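Local coordinates for DisA protein (Sorangium cellulosum, PDB 6CCA) that acts as a carbon methyltransferase of the disorazol polyketide assembly line, where it probably builds gem-dimethyl groups, at residues E224-G232 / R299-V309; A328-R339 / S400-G411. All blocks are in the same frame, centred on the assembly; numbering follows the deposited sequence.

Both contacts are strand pairs in one sheet, and they meet in its middle: strand 300-306 of interaction 1 runs beside strand 330-337 of interaction 2, with the backbone of Val303 probably hydrogen-bonded to Trp331 and Val333. Interaction 1 is parallel and interaction 2 antiparallel, an order matching the class I methyltransferase fold with its reversed last strand. Both are largely buried, and helix 196-216 packs against side chains of each. Their polar chemistry differs. In 224-232 / 299-309 a buried aspartate grips the strand start and waters bridge the strand end, whereas 328-339 / 400-411 carries an amide pair and an arginine–serine grip at one end and a tryptophan–water–glutamate bridge at the other.

Interaction 1. Residues E224-G232 / R299-V309; sequences EKITILEVG and RFDVVLGANVV
Asp301 grips the backbone of Thr227 at both polar atoms. Its OD2 accepts from Thr227 N at 2.9 Å in a nearly straight bond (169°), met on the anti side and 25° out of the carboxylate plane, while Asp301 N donates to Thr227 O at 2.8 Å. With CG anti to its carbonyl carbon (chi1 -66°), the carboxylate reaches back to that N-H. Beyond, the parallel strands pair regularly: Leu229 N to Val302 O at 2.9 Å, Leu304 N to Leu229 O at 2.8 Å and Val231 N to Leu304 O at 2.9 Å. The Phe300 ring takes Leu229 CB over one face, 3.7 Å from its centroid, in a CH-pi contact. Thr227 CG2 approaches the same ring obliquely, 3.5 Å from Phe300 CD1. On the other face of the sheet, Ile228 lies alongside Val302 and Glu230 alongside Leu304; of these, Val302 and Leu304 touch helix 196-216. At the far end a water joins Val231 O (2.7 Å), Glu230 OE2 and Ala306 N, while Glu230 OE1 is hydrogen-bonded to Tyr255 and Thr239.

Second-shell salt bridges from Lys327 to Asp301 OD2 and from Arg216 to OD1 hold the carboxylate, and Glu254 binds Thr227 OG1. These cations would favour an ionised Asp301. The grip on Thr227 sets the start of a strand that runs on to Gly232, where a glycine-rich sequence begins, consistent with the methyl-donor loop of this family.

Interaction 2. Residues A328-R339 / S400-G411; sequences ANGWLVLNEMTR and SIQNVILAESDG
Strand 402-409 is the reversed strand of the sheet, antiparallel to 330-337 and consistent with the last strand of a class I methyltransferase fold. Regular backbone bonds join Leu332 with Ala407, Leu334 with Ile405 and Glu336 with Asn403, each pair bonded in both directions. In the non-hydrogen-bonded pair Val333–Leu406, Leu406 CD2 touches both Val333 methyls, 3.9 Å from CG1, on the face covered by helices 34-41 and 196-216.

Further along that face, Gln402 NE2 donates to Asn335 OD1 at 2.9 Å in an almost straight bond (174°), along a lone pair and within the Gln402 amide plane. The two amides are nearly coplanar, 20° apart, and a water reaches both Asn335 ND2 and Gln402 NE2. Gln402 can span this distance because its chain is extended, with CG anti to the backbone N (chi1 -172°). Met337, bent at chi2, runs alongside and brings SD to 3.7 Å from Gln402 CD.

Past the strand end Thr338 OG1 donates to Ser400 O at 2.7 Å, from above the carbonyl plane. Arg339 then takes Ser400 OG side-on with two nitrogens, NE and NH2, each at 3.0 Å from OG and with that oxygen in the guanidinium plane. At the opposite end a water lies at the Trp331 ring edge, in plane, 2.9 Å from NE1 and 2.6 Å from Glu408 OE2. Glu408 OE1 forms salt bridges with Arg385 and Arg386.

On the other face Leu334 and Ile405 pack against Trp375 of helix 372-381. Thus an apolar middle is bounded by directional polar contacts: the amide-to-amide hydrogen bond restricts the rotation of the Asn335 and Gln402 ends, while Arg385 and Arg386 would probably keep buried Glu408 ionised.

Interaction 1. Residues E224-G232 / R299-V309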
loop_
_atom_site.group_PDB
_atom_site.type_symbol
_atom_site.label_atom_id
_atom_site.label_comp_id
_atom_site.label_asym_id
_atom_site.label_seq_id
_atom_site.Cartn_x
_atom_site.Cartn_y
_atom_site.Cartn_z
ATOM N N GLU A 224 2.432 22.291 -25.771
ATOM C CA GLU A 224 1.624 21.936 -24.612
ATOM C C GLU A 224 2.054 20.550 -24.043
ATOM O O GLU A 224 2.349 19.636 -24.794
ATOM C CB GLU A 224 0.157 21.909 -25.025
ATOM C CG GLU A 224 -0.802 21.909 -23.847
ATOM C CD GLU A 224 -2.262 21.673 -24.219
ATOM O OE1 GLU A 224 -2.706 21.924 -25.378
ATOM O OE2 GLU A 224 -2.994 21.229 -23.311
ATOM N N LYS A 225 2.080 20.404 -22.721
ATOM C CA LYS A 225 2.426 19.119 -22.090
ATOM C C LYS A 225 1.339 18.526 -21.221
ATOM O O LYS A 225 0.474 19.241 -20.726
ATOM C CB LYS A 225 3.697 19.274 -21.285
ATOM C CG LYS A 225 4.868 19.611 -22.232
ATOM C CD LYS A 225 6.176 19.476 -21.570
ATOM C CE LYS A 225 7.257 19.774 -22.619
ATOM N NZ LYS A 225 8.331 20.470 -21.881
ATOM N N ILE A 226 1.451 17.214 -21.023
ATOM C CA ILE A 226 0.683 16.480 -20.048
ATOM C C ILE A 226 1.585 16.371 -18.806
ATOM O O ILE A 226 2.794 16.099 -18.980
ATOM C CB ILE A 226 0.377 15.053 -20.522
ATOM C CG1 ILE A 226 -0.554 15.020 -21.755
ATOM C CG2 ILE A 226 -0.274 14.278 -19.392
ATOM C CD1 ILE A 226 -1.905 15.591 -21.475
ATOM N N THR A 227 1.007 16.660 -17.631
ATOM C CA THR A 227 1.761 16.741 -16.381
ATOM C C THR A 227 1.250 15.716 -15.398
ATOM O O THR A 227 0.073 15.735 -15.041
ATOM C CB THR A 227 1.641 18.145 -15.762
ATOM O OG1 THR A 227 1.983 19.102 -16.750
ATOM C CG2 THR A 227 2.619 18.332 -14.625
ATOM N N ILE A 228 2.145 14.830 -14.949
ATOM C CA ILE A 228 1.744 13.760 -14.035
ATOM C C ILE A 228 2.476 13.977 -12.736
ATOM O O ILE A 228 3.652 14.329 -12.757
ATOM C CB ILE A 228 2.138 12.433 -14.652
ATOM C CG1 ILE A 228 1.464 12.278 -16.011
ATOM C CG2 ILE A 228 1.928 11.282 -13.669
ATOM C CD1 ILE A 228 1.878 11.020 -16.771
ATOM N N LEU A 229 1.778 13.858 -11.632
ATOM C CA LEU A 229 2.384 13.929 -10.303
ATOM C C LEU A 229 2.390 12.552 -9.686
ATOM O O LEU A 229 1.349 11.950 -9.594
ATOM C CB LEU A 229 1.585 14.883 -9.450
ATOM C CG LEU A 229 1.809 14.853 -7.931
ATOM C CD1 LEU A 229 3.186 15.432 -7.708
ATOM C CD2 LEU A 229 0.769 15.681 -7.217
ATOM N N GLU A 230 3.537 12.084 -9.210
ATOM C CA GLU A 230 3.577 10.955 -8.341
ATOM C C GLU A 230 3.800 11.411 -6.913
ATOM O O GLU A 230 4.767 12.101 -6.608
ATOM C CB GLU A 230 4.656 9.951 -8.710
ATOM C CG GLU A 230 4.637 8.743 -7.805
ATOM C CD GLU A 230 5.561 7.592 -8.239
ATOM O OE1 GLU A 230 6.434 7.800 -9.129
ATOM O OE2 GLU A 230 5.407 6.511 -7.584
ATOM N N VAL A 231 2.897 11.003 -6.035
ATOM C CA VAL A 231 3.069 11.266 -4.614
ATOM C C VAL A 231 3.712 10.113 -3.919
ATOM O O VAL A 231 3.515 8.950 -4.294
ATOM C CB VAL A 231 1.731 11.633 -3.944
ATOM C CG1 VAL A 231 1.238 12.971 -4.522
ATOM C CG2 VAL A 231 0.700 10.614 -4.174
ATOM N N GLY A 232 4.457 10.392 -2.846
ATOM C CA GLY A 232 5.083 9.267 -2.168
ATOM C C GLY A 232 5.944 8.365 -3.008
ATOM O O GLY A 232 5.994 7.169 -2.763
ATOM N N ARG A 299 -2.833 21.967 -11.921
ATOM C CA ARG A 299 -1.653 21.827 -12.701
ATOM C C ARG A 299 -1.477 20.467 -13.338
ATOM O O ARG A 299 -0.780 20.329 -14.273
ATOM C CB ARG A 299 -0.434 22.097 -11.854
ATOM C CG ARG A 299 0.503 22.975 -12.640
ATOM C CD ARG A 299 1.953 22.751 -12.385
ATOM N NE ARG A 299 2.649 22.453 -13.606
ATOM C CZ ARG A 299 3.911 22.698 -13.783
ATOM N NH1 ARG A 299 4.596 23.282 -12.821
ATOM N NH2 ARG A 299 4.477 22.343 -14.900
ATOM N N PHE A 300 -2.115 19.479 -12.754
ATOM C CA PHE A 300 -1.842 18.104 -13.058
ATOM C C PHE A 300 -2.949 17.399 -13.779
ATOM O O PHE A 300 -4.050 17.488 -13.381
ATOM C CB PHE A 300 -1.510 17.364 -11.764
ATOM C CG PHE A 300 -0.245 17.828 -11.153
ATOM C CD1 PHE A 300 0.948 17.504 -11.712
ATOM C CD2 PHE A 300 -0.259 18.686 -10.108
ATOM C CE1 PHE A 300 2.110 17.975 -11.210
ATOM C CE2 PHE A 300 0.913 19.155 -9.583
ATOM C CZ PHE A 300 2.090 18.794 -10.148
ATOM N N ASP A 301 -2.580 16.666 -14.821
ATOM C CA ASP A 301 -3.541 15.862 -15.551
ATOM C C ASP A 301 -3.818 14.574 -14.795
ATOM O O ASP A 301 -4.904 14.003 -14.901
ATOM C CB ASP A 301 -2.964 15.550 -16.898
ATOM C CG ASP A 301 -2.819 16.819 -17.757
ATOM O OD1 ASP A 301 -3.846 17.223 -18.366
ATOM O OD2 ASP A 301 -1.769 17.471 -17.683
ATOM N N VAL A 302 -2.792 14.049 -14.126
ATOM C CA VAL A 302 -2.876 12.733 -13.412
ATOM C C VAL A 302 -2.095 12.858 -12.130
ATOM O O VAL A 302 -1.010 13.450 -12.120
ATOM C CB VAL A 302 -2.253 11.551 -14.240
ATOM C CG1 VAL A 302 -2.375 10.211 -13.523
ATOM C CG2 VAL A 302 -2.863 11.442 -15.607
ATOM N N VAL A 303 -2.666 12.323 -11.058
ATOM C CA VAL A 303 -1.945 12.061 -9.851
ATOM C C VAL A 303 -1.876 10.559 -9.621
ATOM O O VAL A 303 -2.926 9.894 -9.589
ATOM C CB VAL A 303 -2.569 12.726 -8.660
ATOM C CG1 VAL A 303 -1.839 12.396 -7.383
ATOM C CG2 VAL A 303 -2.546 14.222 -8.794
ATOM N N LEU A 304 -0.669 10.034 -9.425
ATOM C CA LEU A 304 -0.419 8.619 -9.147
ATOM C C LEU A 304 0.024 8.438 -7.704
ATOM O O LEU A 304 0.922 9.150 -7.204
ATOM C CB LEU A 304 0.726 8.117 -10.055
ATOM C CG LEU A 304 1.321 6.756 -9.667
ATOM C CD1 LEU A 304 0.247 5.687 -9.889
ATOM C CD2 LEU A 304 2.507 6.485 -10.550
ATOM N N GLY A 305 -0.607 7.493 -7.009
ATOM C CA GLY A 305 -0.250 7.149 -5.619
ATOM C C GLY A 305 -0.113 5.660 -5.512
ATOM O O GLY A 305 -1.134 4.951 -5.519
ATOM N N ALA A 306 1.107 5.170 -5.402
ATOM C CA ALA A 306 1.324 3.754 -5.367
ATOM C C ALA A 306 1.593 3.352 -3.987
ATOM O O ALA A 306 2.759 3.503 -3.525
ATOM C CB ALA A 306 2.508 3.421 -6.282
ATOM N N ASN A 307 0.550 2.900 -3.285
ATOM C CA ASN A 307 0.595 2.323 -1.954
ATOM C C ASN A 307 1.028 3.336 -0.886
ATOM O O ASN A 307 1.791 2.990 0.001
ATOM C CB ASN A 307 1.427 1.002 -1.882
ATOM C CG ASN A 307 0.649 -0.208 -2.467
ATOM O OD1 ASN A 307 -0.343 -0.624 -1.923
ATOM N ND2 ASN A 307 1.118 -0.756 -3.632
ATOM N N VAL A 308 0.622 4.593 -1.046
ATOM C CA VAL A 308 0.994 5.635 -0.155
ATOM C C VAL A 308 -0.135 6.599 0.265
ATOM O O VAL A 308 -0.092 7.182 1.362
ATOM C CB VAL A 308 2.112 6.527 -0.846
ATOM C CG1 VAL A 308 3.409 5.729 -1.038
ATOM C CG2 VAL A 308 1.626 7.109 -2.192
ATOM N N VAL A 309 -1.208 6.749 -0.541
ATOM C CA VAL A 309 -2.220 7.754 -0.185
ATOM C C VAL A 309 -2.928 7.416 1.125
ATOM O O VAL A 309 -3.427 8.337 1.844
ATOM C CB VAL A 309 -3.264 7.955 -1.323
ATOM C CG1 VAL A 309 -4.424 8.856 -0.926
ATOM C CG2 VAL A 309 -2.572 8.603 -2.527
HETATM O O HOH W 1 -0.208 20.054 -18.140
HETATM O O HOH W 2 3.623 6.435 -5.368
HETATM O O HOH W 3 5.519 4.625 -4.250
#

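Interaction 2. Residues A328-R339 / S400-G411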
loop_
_atom_site.group_PDB
_atom_site.type_symbol
_atom_site.label_atom_id
_atom_site.label_comp_id
_atom_site.label_asym_id
_atom_site.label_seq_id
_atom_site.Cartn_x
_atom_site.Cartn_y
_atom_site.Cartn_z
ATOM N N ALA A 328 -9.726 19.654 -13.738
ATOM C CA ALA A 328 -11.009 19.053 -13.977
ATOM C C ALA A 328 -10.865 17.923 -14.963
ATOM O O ALA A 328 -10.179 18.040 -15.984
ATOM C CB ALA A 328 -11.991 20.149 -14.496
ATOM N N ASN A 329 -11.586 16.814 -14.712
ATOM C CA ASN A 329 -11.459 15.580 -15.501
ATOM C C ASN A 329 -10.009 15.001 -15.587
ATOM O O ASN A 329 -9.687 14.211 -16.506
ATOM C CB ASN A 329 -11.887 15.831 -16.936
ATOM C CG ASN A 329 -13.332 16.306 -17.012
ATOM O OD1 ASN A 329 -14.120 15.885 -16.196
ATOM N ND2 ASN A 329 -13.672 17.176 -17.977
ATOM N N GLY A 330 -9.173 15.352 -14.574
ATOM C CA GLY A 330 -7.884 14.701 -14.388
ATOM C C GLY A 330 -8.131 13.392 -13.588
ATOM O O GLY A 330 -9.161 13.229 -12.878
ATOM N N TRP A 331 -7.201 12.479 -13.723
ATOM C CA TRP A 331 -7.340 11.159 -13.029
ATOM C C TRP A 331 -6.491 11.030 -11.778
ATOM O O TRP A 331 -5.335 11.513 -11.738
ATOM C CB TRP A 331 -6.917 10.047 -13.974
ATOM C CG TRP A 331 -7.705 9.845 -15.236
ATOM C CD1 TRP A 331 -8.687 10.620 -15.743
ATOM C CD2 TRP A 331 -7.438 8.837 -16.191
ATOM N NE1 TRP A 331 -9.120 10.083 -16.944
ATOM C CE2 TRP A 331 -8.331 9.015 -17.261
ATOM C CE3 TRP A 331 -6.505 7.785 -16.247
ATOM C CZ2 TRP A 331 -8.358 8.160 -18.364
ATOM C CZ3 TRP A 331 -6.495 6.932 -17.360
ATOM C CH2 TRP A 331 -7.461 7.117 -18.413
ATOM N N LEU A 332 -7.063 10.385 -10.767
ATOM C CA LEU A 332 -6.307 9.795 -9.681
ATOM C C LEU A 332 -6.143 8.308 -9.952
ATOM O O LEU A 332 -7.134 7.638 -10.301
ATOM C CB LEU A 332 -7.052 10.027 -8.395
ATOM C CG LEU A 332 -6.481 9.335 -7.167
ATOM C CD1 LEU A 332 -5.064 9.855 -6.867
ATOM C CD2 LEU A 332 -7.369 9.563 -5.941
ATOM N N VAL A 333 -4.909 7.833 -9.931
ATOM C CA VAL A 333 -4.615 6.416 -10.149
ATOM C C VAL A 333 -4.002 5.912 -8.843
ATOM O O VAL A 333 -2.930 6.417 -8.368
ATOM C CB VAL A 333 -3.627 6.241 -11.297
ATOM C CG1 VAL A 333 -3.293 4.756 -11.433
ATOM C CG2 VAL A 333 -4.221 6.838 -12.570
ATOM N N LEU A 334 -4.703 4.981 -8.206
ATOM C CA LEU A 334 -4.224 4.362 -6.968
ATOM C C LEU A 334 -3.832 2.907 -7.188
ATOM O O LEU A 334 -4.567 2.165 -7.893
ATOM C CB LEU A 334 -5.324 4.413 -5.894
ATOM C CG LEU A 334 -5.892 5.728 -5.467
ATOM C CD1 LEU A 334 -7.111 5.582 -4.556
ATOM C CD2 LEU A 334 -4.811 6.538 -4.763
ATOM N N ASN A 335 -2.710 2.509 -6.574
ATOM C CA ASN A 335 -2.394 1.118 -6.356
ATOM C C ASN A 335 -2.372 0.921 -4.858
ATOM O O ASN A 335 -1.562 1.594 -4.146
ATOM C CB ASN A 335 -1.039 0.828 -6.957
ATOM C CG ASN A 335 -0.621 -0.634 -6.806
ATOM O OD1 ASN A 335 -1.341 -1.451 -6.211
ATOM N ND2 ASN A 335 0.506 -0.984 -7.440
ATOM N N GLU A 336 -3.296 0.132 -4.356
ATOM C CA GLU A 336 -3.531 0.004 -2.938
ATOM C C GLU A 336 -3.761 -1.449 -2.489
ATOM O O GLU A 336 -4.318 -2.270 -3.200
ATOM C CB GLU A 336 -4.789 0.819 -2.487
ATOM C CG GLU A 336 -4.523 2.315 -2.270
ATOM C CD GLU A 336 -3.733 2.567 -0.976
ATOM O OE1 GLU A 336 -3.885 1.850 0.024
ATOM O OE2 GLU A 336 -2.937 3.501 -0.945
ATOM N N MET A 337 -3.374 -1.732 -1.252
ATOM C CA MET A 337 -3.675 -3.017 -0.650
ATOM C C MET A 337 -5.098 -2.859 -0.076
ATOM O O MET A 337 -5.376 -1.854 0.602
ATOM C CB MET A 337 -2.633 -3.390 0.444
ATOM C CG MET A 337 -1.211 -3.365 -0.114
ATOM S SD MET A 337 -0.938 -4.706 -1.334
ATOM C CE MET A 337 0.724 -4.201 -1.827
ATOM N N THR A 338 -5.973 -3.807 -0.421
ATOM C CA THR A 338 -7.400 -3.718 -0.162
ATOM C C THR A 338 -7.993 -4.774 0.799
ATOM O O THR A 338 -9.223 -4.943 0.844
ATOM C CB THR A 338 -8.138 -3.744 -1.509
ATOM O OG1 THR A 338 -7.664 -4.819 -2.332
ATOM C CG2 THR A 338 -7.866 -2.451 -2.275
ATOM N N ARG A 339 -7.132 -5.455 1.550
ATOM C CA ARG A 339 -7.501 -6.405 2.582
ATOM C C ARG A 339 -6.427 -6.279 3.650
ATOM O O ARG A 339 -5.246 -6.060 3.332
ATOM C CB ARG A 339 -7.599 -7.798 1.959
ATOM C CG ARG A 339 -7.969 -8.896 2.946
ATOM C CD ARG A 339 -8.023 -10.335 2.346
ATOM N NE ARG A 339 -9.206 -10.466 1.526
ATOM C CZ ARG A 339 -10.451 -10.490 2.008
ATOM N NH1 ARG A 339 -10.685 -10.457 3.312
ATOM N NH2 ARG A 339 -11.480 -10.574 1.177
ATOM N N SER A 400 -8.797 -10.076 -3.978
ATOM C CA SER A 400 -9.192 -8.972 -3.122
ATOM C C SER A 400 -8.078 -8.335 -2.325
ATOM O O SER A 400 -8.335 -7.354 -1.626
ATOM C CB SER A 400 -10.301 -9.391 -2.149
ATOM O OG SER A 400 -9.837 -10.463 -1.359
ATOM N N ILE A 401 -6.866 -8.848 -2.417
ATOM C CA ILE A 401 -5.760 -8.409 -1.583
ATOM C C ILE A 401 -5.221 -7.039 -1.989
ATOM O O ILE A 401 -4.691 -6.293 -1.153
ATOM C CB ILE A 401 -4.584 -9.440 -1.724
ATOM C CG1 ILE A 401 -4.935 -10.690 -0.952
ATOM C CG2 ILE A 401 -3.264 -8.863 -1.207
ATOM C CD1 ILE A 401 -3.882 -11.790 -1.138
ATOM N N GLN A 402 -5.364 -6.724 -3.242
ATOM C CA GLN A 402 -4.798 -5.536 -3.865
ATOM C C GLN A 402 -5.602 -5.175 -5.102
ATOM O O GLN A 402 -6.240 -6.033 -5.799
ATOM C CB GLN A 402 -3.375 -5.831 -4.311
ATOM C CG GLN A 402 -2.540 -4.697 -4.820
ATOM C CD GLN A 402 -1.073 -5.033 -4.972
ATOM O OE1 GLN A 402 -0.622 -6.144 -4.699
ATOM N NE2 GLN A 402 -0.325 -4.078 -5.479
ATOM N N ASN A 403 -5.603 -3.890 -5.393
ATOM C CA ASN A 403 -6.244 -3.402 -6.624
ATOM C C ASN A 403 -5.664 -2.099 -7.142
ATOM O O ASN A 403 -5.005 -1.348 -6.353
ATOM C CB ASN A 403 -7.766 -3.319 -6.435
ATOM C CG ASN A 403 -8.519 -3.520 -7.765
ATOM O OD1 ASN A 403 -7.911 -3.789 -8.812
ATOM N ND2 ASN A 403 -9.843 -3.378 -7.712
ATOM N N VAL A 404 -5.836 -1.860 -8.434
ATOM C CA VAL A 404 -5.669 -0.518 -8.997
ATOM C C VAL A 404 -7.072 0.119 -9.154
ATOM O O VAL A 404 -8.046 -0.529 -9.625
ATOM C CB VAL A 404 -4.891 -0.559 -10.271
ATOM C CG1 VAL A 404 -5.039 0.726 -11.073
ATOM C CG2 VAL A 404 -3.424 -0.841 -9.981
ATOM N N ILE A 405 -7.179 1.352 -8.724
ATOM C CA ILE A 405 -8.433 2.122 -8.680
ATOM C C ILE A 405 -8.236 3.412 -9.435
ATOM O O ILE A 405 -7.289 4.125 -9.173
ATOM C CB ILE A 405 -8.937 2.387 -7.258
ATOM C CG1 ILE A 405 -9.034 1.055 -6.459
ATOM C CG2 ILE A 405 -10.299 3.093 -7.304
ATOM C CD1 ILE A 405 -8.172 1.032 -5.272
ATOM N N LEU A 406 -9.079 3.658 -10.427
ATOM C CA LEU A 406 -9.055 4.875 -11.261
ATOM C C LEU A 406 -10.257 5.749 -10.925
ATOM O O LEU A 406 -11.343 5.234 -10.658
ATOM C CB LEU A 406 -9.087 4.539 -12.746
ATOM C CG LEU A 406 -8.098 3.439 -13.200
ATOM C CD1 LEU A 406 -8.329 3.065 -14.642
ATOM C CD2 LEU A 406 -6.705 3.879 -13.029
ATOM N N ALA A 407 -10.060 7.054 -10.887
ATOM C CA ALA A 407 -11.152 7.964 -10.561
ATOM C C ALA A 407 -10.942 9.305 -11.301
ATOM O O ALA A 407 -9.797 9.740 -11.477
ATOM C CB ALA A 407 -11.137 8.214 -9.100
ATOM N N GLU A 408 -12.044 9.894 -11.760
ATOM C CA GLU A 408 -12.025 11.136 -12.560
ATOM C C GLU A 408 -12.516 12.274 -11.695
ATOM O O GLU A 408 -13.598 12.239 -11.059
ATOM C CB GLU A 408 -12.920 10.933 -13.780
ATOM C CG GLU A 408 -13.130 12.141 -14.678
ATOM C CD GLU A 408 -14.034 11.758 -15.838
ATOM O OE1 GLU A 408 -15.216 12.012 -15.675
ATOM O OE2 GLU A 408 -13.536 11.232 -16.885
ATOM N N SER A 409 -11.731 13.317 -11.639
ATOM C CA SER A 409 -12.082 14.429 -10.792
ATOM C C SER A 409 -13.137 15.286 -11.485
ATOM O O SER A 409 -13.023 15.546 -12.662
ATOM C CB SER A 409 -10.886 15.339 -10.555
ATOM O OG SER A 409 -11.297 16.389 -9.724
ATOM N N ASP A 410 -14.119 15.745 -10.717
ATOM C CA ASP A 410 -15.135 16.643 -11.237
ATOM C C ASP A 410 -14.643 18.088 -11.247
ATOM O O ASP A 410 -15.366 18.987 -11.676
ATOM C CB ASP A 410 -16.420 16.532 -10.413
ATOM C CG ASP A 410 -16.279 17.137 -9.030
ATOM O OD1 ASP A 410 -15.140 17.464 -8.636
ATOM O OD2 ASP A 410 -17.307 17.286 -8.338
ATOM N N GLY A 411 -13.417 18.319 -10.779
ATOM C CA GLY A 411 -12.885 19.686 -10.763
ATOM C C GLY A 411 -13.350 20.579 -9.612
ATOM O O GLY A 411 -13.010 21.784 -9.605
HETATM O O HOH W 4 -11.149 11.994 -17.684
HETATM O O HOH W 5 2.192 -3.444 -7.081
#